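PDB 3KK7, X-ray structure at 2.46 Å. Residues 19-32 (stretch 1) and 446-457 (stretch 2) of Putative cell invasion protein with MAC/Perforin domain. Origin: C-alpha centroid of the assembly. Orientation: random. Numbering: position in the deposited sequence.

Stretch 1 (19-32) TSEIILQERNSSLP
Stretch 2 446-457: YYQLKIKADPNK

Residues 19-32 and 446-457, at least 417 positions apart wherever they touch, run antiparallel around a short, bulged β-ladder; the two stretches bury 904 Å², both sides summed. The backbone register sets Glu21 beside Asp454, Ile22 beside Ala453, Ile23 beside Lys452, Gln25 beside Ile451 and Arg27 beside Lys450. The contact opens at Ser20 (phi/psi -103/26°), whose CB points toward stretch 2. With chi1 at p, Ser20 OG donates to Asp454 OD1 at 3.0 Å and lies 3.1 Å from Asn456 ND2. The same Asp454 OD1 accepts from Asn456 N at 3.1 Å, bracing the type I turn from Asp454 to Lys457, which Lys457 N closes on Asp454 O at 3.2 Å; a short carboxylate suits this place because it serves the turn and Ser20 of the other stretch together.

Glu21 is extended (chi1 t, chi2 t, chi3 -82°), and its CB leaves sideways while its end comes nearer stretch 2, where Glu21 OE1 forms a salt bridge with Lys452 NZ at 2.6 Å. A water links the two acids, donating to Glu21 OE1 at 3.1 Å and to Asp454 OD2 at 3.0 Å.

Ile22 (phi -140°, psi 130°) makes a hydrogen-bonded pair with Ala453 (phi -130°, psi 157°): Ile22 N to Ala453 O and Ala453 N to Ile22 O are both 3.0 Å and nearly straight. Ile22 O also receives a CA-H...O contact from Lys452 CA at 3.4 Å. Ile23 (-75/133°, chi1 m, chi2 t) faces Lys452 as a non-hydrogen-bonded pair, their CA atoms 4.2 Å apart and their side chains on one face, opposite that of Ile22, Ala453, Gln25 and Ile451.

At Leu24 (-102/-22°) the chain turns a corner and the register shifts by one, a β-bulge. Ile451 O accepts from both Leu24 N at 2.9 Å and Gln25 N at 3.0 Å. Leu24 (chi1 m, chi2 t) brings CD1 to 4.2 Å from Ala453 CB, an apolar contact with a small, buried side chain.

Gln25 (-150/124°) restores the extended form; Gln25 O accepts from Ile451 N at 3.1 Å and meets Lys450 CA at 3.4 Å in a second CA-H...O contact. Its side chain (chi1 t, chi2 t, chi3 -70°) reaches along stretch 2, where Gln25 NE2 donates to Leu449 O at 2.9 Å and Tyr447 O at 3.1 Å. A primary amide has two hydrogens for these two carbonyls, so one side chain ties down backbone outside the ladder.

The CA-to-CB bond of Glu26 points away. Buried Arg27 is fully extended through chi3, with Leu449 CB at the edge of its guanidinium and Arg27 NH2 donating to Pro32 O at 2.5 Å. Asn28 N donates to Gln448 O at 2.9 Å. Asn28 OD1 accepts from Ser30 N at 3.1 Å and Ser30 OG at 2.8 Å, supporting the type I turn from Asn28 to Leu31, closed by Leu31 N to Asn28 O at 3.2 Å. The CA-to-CB bond of Leu31 (chi1 m, chi2 t) points toward stretch 2, and Leu31 CD1 lies 3.4 Å from Gln448 O.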

# COMPACT_ATOMS: atom_id res chain seq x y z
N THR A 19 8.03 4.62 -33.26
CA THR A 19 8.54 5.24 -34.52
C THR A 19 8.81 4.20 -35.65
O THR A 19 8.34 4.38 -36.79
CB THR A 19 9.82 6.07 -34.25
OG1 THR A 19 10.48 6.39 -35.50
CG2 THR A 19 10.77 5.33 -33.31
N SER A 20 9.57 3.15 -35.34
CA SER A 20 9.72 1.98 -36.23
C SER A 20 8.87 0.81 -35.70
O SER A 20 9.16 -0.36 -35.93
CB SER A 20 11.18 1.56 -36.31
OG SER A 20 11.63 1.14 -35.04
N GLU A 21 7.81 1.17 -34.97
CA GLU A 21 6.79 0.25 -34.48
C GLU A 21 5.91 -0.09 -35.67
O GLU A 21 5.59 0.78 -36.47
CB GLU A 21 6.00 0.99 -33.40
CG GLU A 21 4.73 0.34 -32.89
CD GLU A 21 4.21 1.02 -31.62
OE1 GLU A 21 4.73 0.72 -30.53
OE2 GLU A 21 3.30 1.86 -31.70
N ILE A 22 5.51 -1.35 -35.80
CA ILE A 22 4.64 -1.76 -36.90
C ILE A 22 3.58 -2.77 -36.41
O ILE A 22 3.91 -3.74 -35.71
CB ILE A 22 5.48 -2.27 -38.13
CG1 ILE A 22 4.71 -2.06 -39.45
CG2 ILE A 22 5.92 -3.71 -37.95
CD1 ILE A 22 4.80 -0.62 -40.07
N ILE A 23 2.31 -2.51 -36.73
CA ILE A 23 1.24 -3.39 -36.29
C ILE A 23 1.25 -4.67 -37.12
O ILE A 23 1.34 -4.60 -38.35
CB ILE A 23 -0.16 -2.76 -36.45
CG1 ILE A 23 -0.27 -1.44 -35.68
CG2 ILE A 23 -1.21 -3.75 -35.96
CD1 ILE A 23 -1.73 -0.97 -35.46
N LEU A 24 1.17 -5.82 -36.47
CA LEU A 24 1.01 -7.09 -37.18
C LEU A 24 -0.43 -7.57 -37.13
O LEU A 24 -0.86 -8.37 -37.98
CB LEU A 24 1.97 -8.17 -36.65
CG LEU A 24 3.48 -7.92 -36.80
CD1 LEU A 24 4.26 -9.24 -36.71
CD2 LEU A 24 3.82 -7.17 -38.09
N GLN A 25 -1.19 -7.10 -36.14
CA GLN A 25 -2.62 -7.42 -36.03
C GLN A 25 -3.32 -6.26 -35.36
O GLN A 25 -2.93 -5.84 -34.27
CB GLN A 25 -2.83 -8.73 -35.25
CG GLN A 25 -4.24 -8.93 -34.66
CD GLN A 25 -4.48 -10.34 -34.09
OE1 GLN A 25 -4.56 -11.30 -34.83
NE2 GLN A 25 -4.60 -10.45 -32.76
N GLU A 26 -4.34 -5.70 -36.03
CA GLU A 26 -5.19 -4.68 -35.41
C GLU A 26 -5.95 -5.41 -34.29
O GLU A 26 -6.27 -6.60 -34.43
CB GLU A 26 -6.21 -4.09 -36.40
CG GLU A 26 -5.64 -3.47 -37.71
CD GLU A 26 -5.28 -1.98 -37.59
OE1 GLU A 26 -4.44 -1.63 -36.72
OE2 GLU A 26 -5.83 -1.19 -38.40
N ARG A 27 -6.27 -4.72 -33.21
CA ARG A 27 -7.16 -5.30 -32.22
C ARG A 27 -8.48 -5.63 -32.92
O ARG A 27 -9.06 -4.76 -33.59
CB ARG A 27 -7.41 -4.33 -31.06
CG ARG A 27 -8.48 -4.79 -30.06
CD ARG A 27 -8.65 -3.77 -28.93
NE ARG A 27 -9.77 -4.11 -28.06
CZ ARG A 27 -9.75 -5.07 -27.15
NH1 ARG A 27 -8.65 -5.79 -26.95
NH2 ARG A 27 -10.84 -5.31 -26.44
N ASN A 28 -8.93 -6.87 -32.81
CA ASN A 28 -10.20 -7.26 -33.39
C ASN A 28 -11.29 -6.24 -33.03
O ASN A 28 -11.60 -6.01 -31.85
CB ASN A 28 -10.60 -8.66 -32.96
CG ASN A 28 -11.82 -9.16 -33.69
OD1 ASN A 28 -12.89 -8.56 -33.64
ND2 ASN A 28 -11.66 -10.28 -34.38
N SER A 29 -11.87 -5.64 -34.07
CA SER A 29 -12.74 -4.47 -33.93
C SER A 29 -14.09 -4.73 -33.26
O SER A 29 -14.77 -3.78 -32.84
CB SER A 29 -12.93 -3.81 -35.31
OG SER A 29 -13.14 -4.75 -36.35
N SER A 30 -14.51 -6.00 -33.16
CA SER A 30 -15.79 -6.31 -32.52
C SER A 30 -15.65 -6.53 -31.01
O SER A 30 -16.64 -6.63 -30.30
CB SER A 30 -16.48 -7.50 -33.21
OG SER A 30 -15.65 -8.64 -33.21
N LEU A 31 -14.41 -6.61 -30.53
CA LEU A 31 -14.15 -6.63 -29.08
C LEU A 31 -14.50 -5.28 -28.49
O LEU A 31 -14.25 -4.25 -29.14
CB LEU A 31 -12.68 -6.88 -28.81
CG LEU A 31 -12.10 -8.21 -29.27
CD1 LEU A 31 -10.60 -8.16 -29.10
CD2 LEU A 31 -12.70 -9.34 -28.46
N PRO A 32 -15.04 -5.25 -27.26
CA PRO A 32 -15.27 -3.93 -26.65
C PRO A 32 -13.95 -3.24 -26.27
O PRO A 32 -12.88 -3.86 -26.34
CB PRO A 32 -16.14 -4.22 -25.41
CG PRO A 32 -16.28 -5.73 -25.32
CD PRO A 32 -15.37 -6.36 -26.35
N TYR A 446 -4.80 -17.46 -30.22
CA TYR A 446 -5.31 -17.39 -28.86
C TYR A 446 -5.72 -15.97 -28.42
O TYR A 446 -6.63 -15.82 -27.61
CB TYR A 446 -4.26 -17.98 -27.90
CG TYR A 446 -3.69 -19.29 -28.38
CD1 TYR A 446 -4.38 -20.49 -28.18
CD2 TYR A 446 -2.49 -19.34 -29.08
CE1 TYR A 446 -3.87 -21.71 -28.66
CE2 TYR A 446 -1.97 -20.56 -29.57
CZ TYR A 446 -2.67 -21.74 -29.35
OH TYR A 446 -2.17 -22.94 -29.83
N TYR A 447 -5.04 -14.95 -28.96
CA TYR A 447 -5.24 -13.56 -28.55
C TYR A 447 -5.69 -12.73 -29.75
O TYR A 447 -5.06 -12.80 -30.81
CB TYR A 447 -3.93 -12.94 -28.07
CG TYR A 447 -3.31 -13.52 -26.83
CD1 TYR A 447 -2.42 -14.60 -26.90
CD2 TYR A 447 -3.53 -12.95 -25.59
CE1 TYR A 447 -1.81 -15.11 -25.73
CE2 TYR A 447 -2.93 -13.45 -24.43
CZ TYR A 447 -2.08 -14.51 -24.51
OH TYR A 447 -1.50 -14.97 -23.35
N GLN A 448 -6.74 -11.94 -29.55
CA GLN A 448 -7.32 -11.09 -30.60
C GLN A 448 -7.07 -9.59 -30.34
O GLN A 448 -7.76 -8.73 -30.89
CB GLN A 448 -8.82 -11.31 -30.67
CG GLN A 448 -9.25 -12.60 -31.36
CD GLN A 448 -10.71 -12.55 -31.74
OE1 GLN A 448 -11.53 -11.97 -31.02
NE2 GLN A 448 -11.05 -13.14 -32.87
N LEU A 449 -6.07 -9.31 -29.50
CA LEU A 449 -5.71 -7.94 -29.17
C LEU A 449 -4.66 -7.43 -30.15
O LEU A 449 -4.15 -8.19 -30.98
CB LEU A 449 -5.23 -7.85 -27.72
CG LEU A 449 -4.38 -8.95 -27.07
CD1 LEU A 449 -3.10 -9.30 -27.86
CD2 LEU A 449 -4.05 -8.53 -25.62
N LYS A 450 -4.37 -6.14 -30.08
CA LYS A 450 -3.33 -5.53 -30.88
C LYS A 450 -2.02 -6.29 -30.65
O LYS A 450 -1.57 -6.43 -29.53
CB LYS A 450 -3.18 -4.05 -30.49
CG LYS A 450 -2.22 -3.20 -31.35
CD LYS A 450 -1.64 -1.96 -30.59
CE LYS A 450 -2.59 -0.75 -30.48
NZ LYS A 450 -1.99 0.33 -29.63
N ILE A 451 -1.45 -6.82 -31.73
CA ILE A 451 -0.11 -7.39 -31.72
C ILE A 451 0.74 -6.46 -32.59
O ILE A 451 0.33 -6.10 -33.72
CB ILE A 451 -0.07 -8.82 -32.29
CG1 ILE A 451 -1.05 -9.72 -31.54
CG2 ILE A 451 1.35 -9.39 -32.26
CD1 ILE A 451 -1.10 -11.12 -32.05
N LYS A 452 1.89 -6.05 -32.07
CA LYS A 452 2.81 -5.21 -32.82
C LYS A 452 4.21 -5.75 -32.65
O LYS A 452 4.45 -6.57 -31.77
CB LYS A 452 2.72 -3.76 -32.38
CG LYS A 452 2.62 -3.53 -30.87
CD LYS A 452 3.22 -2.16 -30.48
CE LYS A 452 2.34 -1.36 -29.49
NZ LYS A 452 3.13 -0.32 -28.74
N ALA A 453 5.11 -5.33 -33.53
CA ALA A 453 6.50 -5.73 -33.46
C ALA A 453 7.32 -4.46 -33.55
O ALA A 453 6.83 -3.46 -34.05
CB ALA A 453 6.85 -6.69 -34.58
N ASP A 454 8.56 -4.50 -33.06
CA ASP A 454 9.43 -3.34 -33.13
C ASP A 454 10.87 -3.74 -32.96
O ASP A 454 11.31 -3.97 -31.85
CB ASP A 454 9.04 -2.31 -32.07
CG ASP A 454 9.70 -0.95 -32.30
OD1 ASP A 454 10.77 -0.86 -32.96
OD2 ASP A 454 9.13 0.05 -31.82
N PRO A 455 11.64 -3.76 -34.06
CA PRO A 455 13.02 -4.22 -33.98
C PRO A 455 13.95 -3.34 -33.14
O PRO A 455 14.98 -3.81 -32.71
CB PRO A 455 13.47 -4.25 -35.45
CG PRO A 455 12.63 -3.23 -36.12
CD PRO A 455 11.34 -3.14 -35.36
N ASN A 456 13.58 -2.08 -32.91
CA ASN A 456 14.43 -1.19 -32.12
C ASN A 456 14.05 -1.07 -30.62
O ASN A 456 14.71 -0.35 -29.87
CB ASN A 456 14.49 0.19 -32.78
CG ASN A 456 15.12 0.14 -34.18
OD1 ASN A 456 15.97 -0.72 -34.46
ND2 ASN A 456 14.71 1.06 -35.05
N LYS A 457 13.01 -1.78 -30.19
CA LYS A 457 12.64 -1.76 -28.77
C LYS A 457 13.33 -2.92 -28.05
O LYS A 457 13.18 -4.07 -28.44
CB LYS A 457 11.12 -1.85 -28.58
CG LYS A 457 10.62 -1.00 -27.40
CD LYS A 457 9.22 -1.44 -26.87
CE LYS A 457 8.58 -0.36 -25.94
NZ LYS A 457 7.33 -0.79 -25.18
O HOH W 1 7.41 -0.29 -29.38